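Local coordinates for protein acetoacetate decarboxylase (Sphingomonas wittichii, PDB 5UPB) that is an acetoacetate decarboxylase-like enzyme, classed as a lyase, that need not share the decarboxylation chemistry its family is named for, at residues I88-G93 and A179-R184. Residues are numbered along the deposited sequence; the frame is centred on the assembly and turned at random.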
loop_
_atom_site.group_PDB
_atom_site.type_symbol
_atom_site.label_atom_id
_atom_site.label_comp_id
_atom_site.label_asym_id
_atom_site.label_seq_id
_atom_site.Cartn_x
_atom_site.Cartn_y
_atom_site.Cartn_z
ATOM N N ILE A 88 -26.328 6.106 7.890
ATOM C CA ILE A 88 -27.646 5.821 8.457
ATOM C C ILE A 88 -28.537 7.043 8.288
ATOM O O ILE A 88 -28.169 8.154 8.691
ATOM C CB ILE A 88 -27.520 5.444 9.942
ATOM C CG1 ILE A 88 -26.612 4.218 10.073
ATOM C CG2 ILE A 88 -28.902 5.221 10.571
ATOM C CD1 ILE A 88 -26.204 3.891 11.504
ATOM N N ALA A 89 -29.713 6.842 7.700
ATOM C CA ALA A 89 -30.668 7.940 7.617
ATOM C C ALA A 89 -31.244 8.205 9.000
ATOM O O ALA A 89 -31.599 7.271 9.724
ATOM C CB ALA A 89 -31.779 7.624 6.618
ATOM N N CYS A 90 -31.304 9.482 9.382
ATOM C CA CYS A 90 -31.711 9.868 10.728
ATOM C C CYS A 90 -32.241 11.302 10.707
ATOM O O CYS A 90 -32.289 11.967 9.663
ATOM C CB CYS A 90 -30.561 9.705 11.721
ATOM S SG CYS A 90 -29.079 10.649 11.313
ATOM N N THR A 91 -32.649 11.767 11.891
ATOM C CA THR A 91 -33.173 13.110 12.084
ATOM C C THR A 91 -32.616 13.705 13.369
ATOM O O THR A 91 -32.338 12.997 14.345
ATOM C CB THR A 91 -34.703 13.121 12.179
ATOM O OG1 THR A 91 -35.127 12.130 13.137
ATOM C CG2 THR A 91 -35.298 12.827 10.849
ATOM N N HIS A 92 -32.482 15.027 13.356
ATOM C CA HIS A 92 -32.172 15.833 14.532
ATOM C C HIS A 92 -33.317 16.827 14.621
ATOM O O HIS A 92 -33.403 17.757 13.808
ATOM C CB HIS A 92 -30.822 16.542 14.415
ATOM C CG HIS A 92 -30.475 17.363 15.619
ATOM N ND1 HIS A 92 -30.432 18.739 15.591
ATOM C CD2 HIS A 92 -30.108 17.001 16.870
ATOM C CE1 HIS A 92 -30.100 19.192 16.786
ATOM N NE2 HIS A 92 -29.880 18.157 17.576
ATOM N N GLY A 93 -34.220 16.602 15.563
ATOM C CA GLY A 93 -35.454 17.351 15.555
ATOM C C GLY A 93 -36.247 16.867 14.363
ATOM O O GLY A 93 -36.521 15.669 14.240
ATOM N N ALA A 179 -28.812 17.286 5.549
ATOM C CA ALA A 179 -27.798 17.390 6.589
ATOM C C ALA A 179 -26.959 16.131 6.639
ATOM O O ALA A 179 -27.454 15.023 6.436
ATOM C CB ALA A 179 -28.426 17.627 7.955
ATOM N N THR A 180 -25.685 16.308 6.957
ATOM C CA THR A 180 -24.833 15.223 7.416
ATOM C C THR A 180 -24.498 15.519 8.863
ATOM O O THR A 180 -23.926 16.568 9.175
ATOM C CB THR A 180 -23.581 15.065 6.553
ATOM O OG1 THR A 180 -23.961 14.816 5.210
ATOM C CG2 THR A 180 -22.720 13.913 7.037
ATOM N N PHE A 181 -24.906 14.625 9.744
ATOM C CA PHE A 181 -24.676 14.809 11.165
ATOM C C PHE A 181 -23.398 14.074 11.536
ATOM O O PHE A 181 -23.101 12.993 11.012
ATOM C CB PHE A 181 -25.874 14.299 11.974
ATOM C CG PHE A 181 -27.166 14.983 11.651
ATOM C CD1 PHE A 181 -27.310 16.331 11.872
ATOM C CD2 PHE A 181 -28.225 14.275 11.111
ATOM C CE1 PHE A 181 -28.478 16.970 11.597
ATOM C CE2 PHE A 181 -29.417 14.911 10.827
ATOM C CZ PHE A 181 -29.543 16.263 11.064
ATOM N N GLY A 182 -22.607 14.700 12.407
ATOM C CA GLY A 182 -21.346 14.128 12.824
ATOM C C GLY A 182 -21.254 14.112 14.333
ATOM O O GLY A 182 -21.993 14.813 15.035
ATOM N N HIS A 183 -20.333 13.280 14.827
ATOM C CA HIS A 183 -20.031 13.200 16.256
ATOM C C HIS A 183 -18.572 13.595 16.374
ATOM O O HIS A 183 -17.679 12.781 16.122
ATOM C CB HIS A 183 -20.271 11.800 16.821
ATOM C CG HIS A 183 -19.943 11.683 18.272
ATOM N ND1 HIS A 183 -19.808 10.468 18.917
ATOM C CD2 HIS A 183 -19.703 12.635 19.204
ATOM C CE1 HIS A 183 -19.546 10.682 20.193
ATOM N NE2 HIS A 183 -19.455 11.985 20.390
ATOM N N ARG A 184 -18.327 14.857 16.665
ATOM C CA ARG A 184 -16.970 15.338 16.848
ATOM C C ARG A 184 -16.539 14.881 18.222
ATOM O O ARG A 184 -17.066 15.353 19.235
ATOM C CB ARG A 184 -16.891 16.842 16.634
ATOM C CG ARG A 184 -15.523 17.404 16.843
ATOM C CD ARG A 184 -15.553 18.884 16.569
ATOM N NE ARG A 184 -14.200 19.390 16.418
ATOM C CZ ARG A 184 -13.589 19.977 17.411
ATOM N NH1 ARG A 184 -14.218 20.093 18.561
ATOM N NH2 ARG A 184 -12.337 20.433 17.300
#
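The phenyl ring of Phe181 meets Cys90 at its edge, near the ring plane, while the CB of His92 and the backbone around Thr91 approach it obliquely. Cys90 SG sits 3.7 Å from Phe181 CD2 and 5.0 Å from the ring centroid, a cysteine sulfur-aromatic contact of the edge type. At the far end of the ring, Phe181 CZ comes to 3.6 Å from His92 CB, with Phe181 CE1 nearly as near, so the methylene rather than the imidazole does the touching. The imidazole lies oblique to the phenyl ring, the centroids 6.0 Å apart and the planes inclined at 55°. His92 carries CG anti to its backbone N (chi1 -179°), a setting that leads the imidazole away from residues 179-184, and NE2 makes a weak hydrogen bond to Glu256. Phe181, with CG anti to its carbonyl carbon, reaches across to the other strand, and Leu47 also packs on it.

Segments 88-92 and 179-184 cross almost at right angles, 87° between their directions, with axes 8.6 Å apart at closest approach. They are not paired directly; strand 95-105 lies between them in the hydrogen-bonding order, antiparallel to strand 80-92 and parallel to strand 179-186, so Phe181 bridges two strands that are neighbours of the same strand but not of each other. This is packing within the largely beta-stranded fold of the acetoacetate decarboxylase family. Putting an alanine at Phe181 would probably open a gap between the strands and leave the Cys90 sulfur without its aromatic neighbour. The contact itself is sulfur-aromatic and van der Waals in character, which implies that shape and fit, rather than polar bonding, join these two strands here.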